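Local atomic coordinates of petrobactin-binding protein YclQ (Bacillus subtilis subsp. subtilis str. 168, PDB entry 3GFV), a protein that binds iron-free and ferric petrobactin, and the precursor 3,4-dihydroxybenzoic acid, and serves as the solute-binding component of the YclNOPQ transporter for ferric-petrobactin uptake. Residues K32-V37 with G140-K145; T226-L231 with K256-V261. All coordinates share one frame; numbering follows the deposited sequence.

Interaction 1 of 2, residues K32-V37 with G140-K145; sequences KNPKKV and GKIFDK
Asn33 and Phe143 face each other with CA atoms 4.7 Å apart where the loop between strands 27-31 and 37-39 passes the C-terminal end of helix 128-142, and the backbones are tied by one hydrogen bond, from Asn33 N to Ile142 O (2.8 Å). The bond is nearly straight, 171° at the hydrogen, and supplies a carbonyl of the last helical turn with a donor from the loop. Next to it the Pro34 ring packs against two side chains of that end, Ile142 and Phe143. Its CD presses on Ile142 CG2 at 3.4 Å, tighter than ordinary van der Waals contact, and its CD and CG also meet Phe143 at CE1 and CZ, the closest pair being CD to CE1 at 3.5 Å. Val37 CG2 reaches the edge of the same ring, 4.0 Å from Phe143 CZ, while Ile142 CG2 lies over one face, toward the rim. Leu53 and Ile56 also touch Phe143. On the outer side CG of Lys32 stands anti to the backbone N (chi1 169°), and bends farther along carry the chain past the carbonyls of Lys141 and Ile142, bringing NZ to Asp144 OD1 in a long salt bridge of 3.5 Å. A water accepts a weak bond from the same NZ and donates to Lys141 O at 2.7 Å. The loop thus packs against a helix C-terminus, where Lys145 N closes back on Gly140 O, at the way into strand 37-39, the central strand of the five-stranded parallel sheet in this periplasmic-binding-protein fold.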
ATOM      1  N   LYS A  32      15.009  -5.169 -20.927  1.00 30.57           N
ATOM      2  CA  LYS A  32      14.828  -6.384 -20.165  1.00 30.98           C
ATOM      3  C   LYS A  32      15.987  -6.488 -19.181  1.00 27.97           C
ATOM      4  O   LYS A  32      17.120  -6.119 -19.517  1.00 29.89           O
ATOM      5  CB  LYS A  32      14.831  -7.577 -21.118  1.00 34.74           C
ATOM      6  CG  LYS A  32      14.910  -8.922 -20.439  1.00 47.25           C
ATOM      7  CD  LYS A  32      13.558  -9.601 -20.406  1.00 55.10           C
ATOM      8  CE  LYS A  32      13.723 -11.092 -20.657  1.00 56.31           C
ATOM      9  NZ  LYS A  32      12.535 -11.654 -21.355  1.00 61.69           N
ATOM     10  N   ASN A  33      15.713  -6.967 -17.971  1.00 28.13           N
ATOM     11  CA  ASN A  33      16.761  -7.155 -16.972  1.00 31.43           C
ATOM     12  C   ASN A  33      17.581  -5.882 -16.769  1.00 31.65           C
ATOM     13  O   ASN A  33      18.816  -5.898 -16.925  1.00 32.18           O
ATOM     14  CB  ASN A  33      17.684  -8.313 -17.359  1.00 33.51           C
ATOM     15  CG  ASN A  33      16.956  -9.647 -17.410  1.00 41.52           C
ATOM     16  OD1 ASN A  33      17.005 -10.361 -18.416  1.00 46.61           O
ATOM     17  ND2 ASN A  33      16.271  -9.984 -16.325  1.00 40.80           N
ATOM     18  N   PRO A  34      16.896  -4.775 -16.451  1.00 28.47           N
ATOM     19  CA  PRO A  34      17.639  -3.546 -16.151  1.00 29.92           C
ATOM     20  C   PRO A  34      18.464  -3.737 -14.882  1.00 27.76           C
ATOM     21  O   PRO A  34      18.146  -4.603 -14.050  1.00 27.40           O
ATOM     22  CB  PRO A  34      16.535  -2.501 -15.957  1.00 27.98           C
ATOM     23  CG  PRO A  34      15.344  -3.270 -15.499  1.00 26.49           C
ATOM     24  CD  PRO A  34      15.458  -4.654 -16.130  1.00 24.42           C
ATOM     25  N   LYS A  35      19.521  -2.942 -14.750  1.00 29.26           N
ATOM     26  CA  LYS A  35      20.503  -3.100 -13.679  1.00 27.94           C
ATOM     27  C   LYS A  35      20.582  -1.913 -12.725  1.00 30.12           C
ATOM     28  O   LYS A  35      21.206  -2.008 -11.673  1.00 28.82           O
ATOM     29  CB  LYS A  35      21.898  -3.296 -14.300  1.00 28.79           C
ATOM     30  CG  LYS A  35      21.968  -4.418 -15.309  1.00 34.68           C
ATOM     31  CD  LYS A  35      21.614  -5.743 -14.656  1.00 41.82           C
ATOM     32  CE  LYS A  35      21.841  -6.901 -15.624  1.00 49.31           C
ATOM     33  NZ  LYS A  35      21.107  -8.094 -15.140  1.00 50.79           N
ATOM     34  N   LYS A  36      19.976  -0.792 -13.098  1.00 26.84           N
ATOM     35  CA  LYS A  36      20.031   0.414 -12.276  1.00 25.50           C
ATOM     36  C   LYS A  36      18.641   1.041 -12.170  1.00 25.54           C
ATOM     37  O   LYS A  36      18.317   2.035 -12.842  1.00 27.06           O
ATOM     38  CB  LYS A  36      21.025   1.426 -12.854  1.00 26.95           C
ATOM     39  CG  LYS A  36      22.443   0.876 -12.972  1.00 37.68           C
ATOM     40  CD  LYS A  36      23.508   1.971 -12.900  1.00 49.55           C
ATOM     41  CE  LYS A  36      23.498   2.869 -14.122  1.00 60.85           C
ATOM     42  NZ  LYS A  36      23.563   2.106 -15.394  1.00 67.33           N
ATOM     43  N   VAL A  37      17.821   0.466 -11.307  1.00 22.31           N
ATOM     44  CA  VAL A  37      16.433   0.871 -11.222  1.00 22.81           C
ATOM     45  C   VAL A  37      16.215   1.813 -10.028  1.00 21.52           C
ATOM     46  O   VAL A  37      16.635   1.523  -8.906  1.00 23.86           O
ATOM     47  CB  VAL A  37      15.521  -0.383 -11.115  1.00 23.96           C
ATOM     48  CG1 VAL A  37      14.041   0.025 -11.137  1.00 23.43           C
ATOM     49  CG2 VAL A  37      15.816  -1.344 -12.259  1.00 22.45           C
ATOM     50  N   GLY A 140       7.510  -9.154 -13.089  1.00 27.09           N
ATOM     51  CA  GLY A 140       7.929 -10.480 -13.519  1.00 26.58           C
ATOM     52  C   GLY A 140       8.464 -10.517 -14.939  1.00 29.20           C
ATOM     53  O   GLY A 140       9.488 -11.154 -15.226  1.00 28.19           O
ATOM     54  N   LYS A 141       7.765  -9.841 -15.844  1.00 26.97           N
ATOM     55  CA  LYS A 141       8.164  -9.846 -17.254  1.00 30.37           C
ATOM     56  C   LYS A 141       9.476  -9.110 -17.471  1.00 30.08           C
ATOM     57  O   LYS A 141      10.346  -9.581 -18.228  1.00 27.95           O
ATOM     58  CB  LYS A 141       7.069  -9.238 -18.134  1.00 33.16           C
ATOM     59  CG  LYS A 141       5.880 -10.164 -18.378  1.00 40.85           C
ATOM     60  CD  LYS A 141       4.693  -9.379 -18.936  1.00 57.56           C
ATOM     61  CE  LYS A 141       3.489 -10.276 -19.217  1.00 67.75           C
ATOM     62  NZ  LYS A 141       3.057 -11.075 -18.031  1.00 70.34           N
ATOM     63  N   ILE A 142       9.629  -7.960 -16.818  1.00 28.35           N
ATOM     64  CA  ILE A 142      10.842  -7.158 -16.984  1.00 25.82           C
ATOM     65  C   ILE A 142      12.099  -7.895 -16.512  1.00 29.52           C
ATOM     66  O   ILE A 142      13.159  -7.816 -17.148  1.00 30.62           O
ATOM     67  CB  ILE A 142      10.736  -5.795 -16.246  1.00 23.92           C
ATOM     68  CG1 ILE A 142       9.701  -4.910 -16.944  1.00 26.57           C
ATOM     69  CG2 ILE A 142      12.103  -5.105 -16.202  1.00 22.79           C
ATOM     70  CD1 ILE A 142       9.146  -3.779 -16.078  1.00 25.23           C
ATOM     71  N   PHE A 143      11.982  -8.618 -15.402  1.00 29.45           N
ATOM     72  CA  PHE A 143      13.137  -9.286 -14.783  1.00 33.88           C
ATOM     73  C   PHE A 143      13.206 -10.798 -14.955  1.00 33.88           C
ATOM     74  O   PHE A 143      13.969 -11.475 -14.258  1.00 34.39           O
ATOM     75  CB  PHE A 143      13.184  -8.928 -13.292  1.00 30.03           C
ATOM     76  CG  PHE A 143      13.328  -7.460 -13.041  1.00 28.03           C
ATOM     77  CD1 PHE A 143      14.589  -6.875 -12.999  1.00 28.74           C
ATOM     78  CD2 PHE A 143      12.208  -6.653 -12.853  1.00 24.48           C
ATOM     79  CE1 PHE A 143      14.728  -5.509 -12.768  1.00 24.42           C
ATOM     80  CE2 PHE A 143      12.346  -5.287 -12.624  1.00 30.31           C
ATOM     81  CZ  PHE A 143      13.616  -4.717 -12.590  1.00 28.41           C
ATOM     82  N   ASP A 144      12.423 -11.332 -15.889  1.00 29.19           N
ATOM     83  CA  ASP A 144      12.416 -12.757 -16.160  1.00 29.54           C
ATOM     84  C   ASP A 144      12.106 -13.572 -14.911  1.00 33.94           C
ATOM     85  O   ASP A 144      12.803 -14.549 -14.612  1.00 35.91           O
ATOM     86  CB  ASP A 144      13.792 -13.174 -16.726  1.00 39.24           C
ATOM     87  CG  ASP A 144      13.683 -13.957 -18.008  1.00 61.10           C
ATOM     88  OD1 ASP A 144      12.616 -13.900 -18.656  1.00 66.33           O
ATOM     89  OD2 ASP A 144      14.679 -14.619 -18.379  1.00 67.59           O
ATOM     90  N   LYS A 145      11.052 -13.175 -14.194  1.00 25.83           N
ATOM     91  CA  LYS A 145      10.617 -13.854 -12.979  1.00 30.68           C
ATOM     92  C   LYS A 145       9.129 -14.172 -13.077  1.00 30.13           C
ATOM     93  O   LYS A 145       8.401 -14.172 -12.066  1.00 31.94           O
ATOM     94  CB  LYS A 145      10.843 -12.946 -11.769  1.00 34.02           C
ATOM     95  CG  LYS A 145      12.299 -12.615 -11.488  1.00 37.53           C
ATOM     96  CD  LYS A 145      12.984 -13.761 -10.781  1.00 36.78           C
ATOM     97  CE  LYS A 145      14.416 -13.387 -10.413  1.00 48.36           C
ATOM     98  NZ  LYS A 145      14.945 -14.279  -9.339  1.00 54.97           N
TER
HETATM   99  O   HOH W   1       9.510 -11.404 -20.078  1.00 43.36           O

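Interaction 2 of 2, residues T226-L231 with K256-V261; sequences TNPDYL and KNVNAV
Three hydrogen bonds join residues 227-229 to the start of helix 259-262, each received by an oxygen of the 226-231 segment. Asn227 turns its carboxamide toward the helix start, CG anti to the backbone N, and OD1 accepts from the backbone Asn259 N at 2.9 Å in an almost linear bond (178° at the hydrogen). One residue on, Ala260 N donates to Pro228 O over 3.0 Å, more bent at 141°. The third bond is between side chains: Asn259 ND2 reaches Asp229 OD1 at 2.9 Å, the amide and carboxylate lying side by side with their planes only 14° apart. The other carboxylate oxygen, Asp229 OD2, accepts from Asn173 N, so the group is gripped from both the helix start and the neighbouring strand 173-180.

Two of these donors are main-chain N-H groups of the first helical turn, which the preceding N-cap residue, Val258, has no polar side chain to cap; Asn227 OD1 and Pro228 O meet them from the 226-231 segment, some 30 residues earlier. The acceptors lie in the turn that leads from helix 220-226 into strand 230-235, and the helix they hold comes just before the parallel neighbour of that strand, 266-268, in the alpha/beta sheet of the periplasmic-binding-protein fold.

Apolar contacts run along the buried side. Pro228 CD meets Val258 CG1 at 3.6 Å, and Ala260 CB abuts Leu231 CB at the same separation. Ala260 comes so near the strand entrance that its CA makes a C-H...O contact with Asp229 O, 3.1 Å away.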
ATOM      1  N   THR A 226     -22.086   4.753  13.921  1.00 18.29           N
ATOM      2  CA  THR A 226     -21.822   3.627  13.038  1.00 19.80           C
ATOM      3  C   THR A 226     -21.733   2.316  13.808  1.00 20.34           C
ATOM      4  O   THR A 226     -22.144   1.277  13.293  1.00 21.43           O
ATOM      5  CB  THR A 226     -20.522   3.879  12.270  1.00 22.04           C
ATOM      6  OG1 THR A 226     -20.689   5.077  11.504  1.00 22.91           O
ATOM      7  CG2 THR A 226     -20.186   2.695  11.355  1.00 26.38           C
ATOM      8  N   ASN A 227     -21.247   2.381  15.051  1.00 19.10           N
ATOM      9  CA  ASN A 227     -21.101   1.190  15.901  1.00 20.45           C
ATOM     10  C   ASN A 227     -20.476  -0.048  15.212  1.00 19.31           C
ATOM     11  O   ASN A 227     -21.050  -1.146  15.183  1.00 18.79           O
ATOM     12  CB  ASN A 227     -22.455   0.814  16.547  1.00 18.01           C
ATOM     13  CG  ASN A 227     -22.303  -0.246  17.632  1.00 24.78           C
ATOM     14  OD1 ASN A 227     -21.262  -0.323  18.274  1.00 24.35           O
ATOM     15  ND2 ASN A 227     -23.357  -1.074  17.841  1.00 23.64           N
ATOM     16  N   PRO A 228     -19.264   0.104  14.679  1.00 20.34           N
ATOM     17  CA  PRO A 228     -18.648  -1.034  13.988  1.00 18.62           C
ATOM     18  C   PRO A 228     -18.259  -2.143  14.966  1.00 17.00           C
ATOM     19  O   PRO A 228     -17.857  -1.863  16.098  1.00 18.91           O
ATOM     20  CB  PRO A 228     -17.360  -0.424  13.403  1.00 18.15           C
ATOM     21  CG  PRO A 228     -17.010   0.674  14.437  1.00 19.59           C
ATOM     22  CD  PRO A 228     -18.377   1.277  14.762  1.00 19.28           C
ATOM     23  N   ASP A 229     -18.362  -3.392  14.532  1.00 20.21           N
ATOM     24  CA  ASP A 229     -17.913  -4.527  15.340  1.00 19.04           C
ATOM     25  C   ASP A 229     -16.393  -4.607  15.393  1.00 19.63           C
ATOM     26  O   ASP A 229     -15.820  -4.991  16.413  1.00 20.55           O
ATOM     27  CB  ASP A 229     -18.464  -5.819  14.731  1.00 22.42           C
ATOM     28  CG  ASP A 229     -19.975  -5.824  14.683  1.00 25.14           C
ATOM     29  OD1 ASP A 229     -20.571  -5.480  15.727  1.00 31.01           O
ATOM     30  OD2 ASP A 229     -20.546  -6.117  13.606  1.00 22.67           O
ATOM     31  N   TYR A 230     -15.753  -4.267  14.270  1.00 19.64           N
ATOM     32  CA  TYR A 230     -14.290  -4.213  14.158  1.00 19.61           C
ATOM     33  C   TYR A 230     -13.861  -2.835  13.699  1.00 18.92           C
ATOM     34  O   TYR A 230     -14.478  -2.251  12.813  1.00 18.90           O
ATOM     35  CB  TYR A 230     -13.755  -5.276  13.171  1.00 20.81           C
ATOM     36  CG  TYR A 230     -13.914  -6.655  13.730  1.00 19.86           C
ATOM     37  CD1 TYR A 230     -12.841  -7.311  14.348  1.00 17.24           C
ATOM     38  CD2 TYR A 230     -15.162  -7.277  13.721  1.00 24.61           C
ATOM     39  CE1 TYR A 230     -13.007  -8.576  14.900  1.00 25.09           C
ATOM     40  CE2 TYR A 230     -15.336  -8.534  14.283  1.00 26.77           C
ATOM     41  CZ  TYR A 230     -14.257  -9.179  14.863  1.00 30.98           C
ATOM     42  OH  TYR A 230     -14.442 -10.428  15.425  1.00 32.14           O
ATOM     43  N   LEU A 231     -12.809  -2.307  14.316  1.00 18.83           N
ATOM     44  CA  LEU A 231     -12.330  -0.974  13.969  1.00 15.62           C
ATOM     45  C   LEU A 231     -10.859  -1.062  13.550  1.00 19.05           C
ATOM     46  O   LEU A 231      -9.994  -1.402  14.353  1.00 19.35           O
ATOM     47  CB  LEU A 231     -12.509  -0.016  15.152  1.00 19.67           C
ATOM     48  CG  LEU A 231     -12.050   1.437  14.913  1.00 21.45           C
ATOM     49  CD1 LEU A 231     -12.880   2.119  13.844  1.00 20.36           C
ATOM     50  CD2 LEU A 231     -12.151   2.234  16.235  1.00 21.22           C
ATOM     51  N   LYS A 256     -16.592   4.504  24.234  1.00 27.96           N
ATOM     52  CA  LYS A 256     -16.281   3.358  25.082  1.00 29.77           C
ATOM     53  C   LYS A 256     -17.262   2.219  24.874  1.00 26.58           C
ATOM     54  O   LYS A 256     -16.900   1.050  25.011  1.00 30.81           O
ATOM     55  CB  LYS A 256     -16.261   3.751  26.561  1.00 27.14           C
ATOM     56  CG  LYS A 256     -17.621   4.077  27.128  1.00 29.59           C
ATOM     57  CD  LYS A 256     -17.486   4.575  28.571  1.00 47.15           C
ATOM     58  CE  LYS A 256     -18.809   5.126  29.084  1.00 56.52           C
ATOM     59  NZ  LYS A 256     -18.646   5.844  30.381  1.00 66.98           N
ATOM     60  N   ASN A 257     -18.498   2.551  24.516  1.00 24.10           N
ATOM     61  CA  ASN A 257     -19.495   1.518  24.279  1.00 23.58           C
ATOM     62  C   ASN A 257     -19.621   1.000  22.849  1.00 21.91           C
ATOM     63  O   ASN A 257     -20.463   0.133  22.589  1.00 23.03           O
ATOM     64  CB  ASN A 257     -20.877   1.966  24.777  1.00 22.09           C
ATOM     65  CG  ASN A 257     -20.888   2.205  26.251  1.00 30.87           C
ATOM     66  OD1 ASN A 257     -20.236   1.474  26.991  1.00 30.30           O
ATOM     67  ND2 ASN A 257     -21.609   3.241  26.698  1.00 28.50           N
ATOM     68  N   VAL A 258     -18.792   1.500  21.927  1.00 21.72           N
ATOM     69  CA  VAL A 258     -18.788   0.983  20.560  1.00 20.58           C
ATOM     70  C   VAL A 258     -18.373  -0.501  20.603  1.00 21.05           C
ATOM     71  O   VAL A 258     -17.442  -0.862  21.312  1.00 20.30           O
ATOM     72  CB  VAL A 258     -17.830   1.811  19.642  1.00 23.54           C
ATOM     73  CG1 VAL A 258     -17.584   1.106  18.303  1.00 19.47           C
ATOM     74  CG2 VAL A 258     -18.392   3.215  19.387  1.00 20.59           C
ATOM     75  N   ASN A 259     -19.064  -1.349  19.850  1.00 20.81           N
ATOM     76  CA  ASN A 259     -18.739  -2.777  19.826  1.00 17.87           C
ATOM     77  C   ASN A 259     -17.232  -3.044  19.724  1.00 19.75           C
ATOM     78  O   ASN A 259     -16.652  -3.721  20.580  1.00 21.70           O
ATOM     79  CB  ASN A 259     -19.497  -3.468  18.700  1.00 20.79           C
ATOM     80  CG  ASN A 259     -20.972  -3.648  19.023  1.00 24.06           C
ATOM     81  OD1 ASN A 259     -21.440  -3.256  20.095  1.00 29.08           O
ATOM     82  ND2 ASN A 259     -21.711  -4.223  18.097  1.00 23.19           N
ATOM     83  N   ALA A 260     -16.595  -2.495  18.691  1.00 19.79           N
ATOM     84  CA  ALA A 260     -15.170  -2.748  18.477  1.00 20.02           C
ATOM     85  C   ALA A 260     -14.322  -2.377  19.700  1.00 26.23           C
ATOM     86  O   ALA A 260     -13.339  -3.053  20.021  1.00 23.33           O
ATOM     87  CB  ALA A 260     -14.665  -1.995  17.247  1.00 19.04           C
ATOM     88  N   VAL A 261     -14.703  -1.300  20.374  1.00 21.22           N
ATOM     89  CA  VAL A 261     -13.947  -0.849  21.533  1.00 20.53           C
ATOM     90  C   VAL A 261     -14.192  -1.743  22.757  1.00 24.10           C
ATOM     91  O   VAL A 261     -13.239  -2.274  23.338  1.00 24.52           O
ATOM     92  CB  VAL A 261     -14.214   0.628  21.854  1.00 21.82           C
ATOM     93  CG1 VAL A 261     -13.477   1.055  23.126  1.00 25.02           C
ATOM     94  CG2 VAL A 261     -13.791   1.491  20.700  1.00 21.28           C
TER

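How the interactions relate
Interactions 1 and 2 lie on opposite sides of the chain's centre, about 46 Å apart between centres, and share no helix or strand. Both are partly buried, and in both a proline-containing segment leading into a parallel strand packs against a helix end: residues 32-37 run into strand 37-39, and residues 226-231 into the start of strand 230-235. The ends differ, and so does the direction of bonding. In interaction 1 a helix C-terminal carbonyl accepts from the loop; in interaction 2 the N-terminal amides donate to it. Aromatic and aliphatic packing with a long outer salt bridge marks the first contact, whereas the second depends more on asparagine and aspartate side chains.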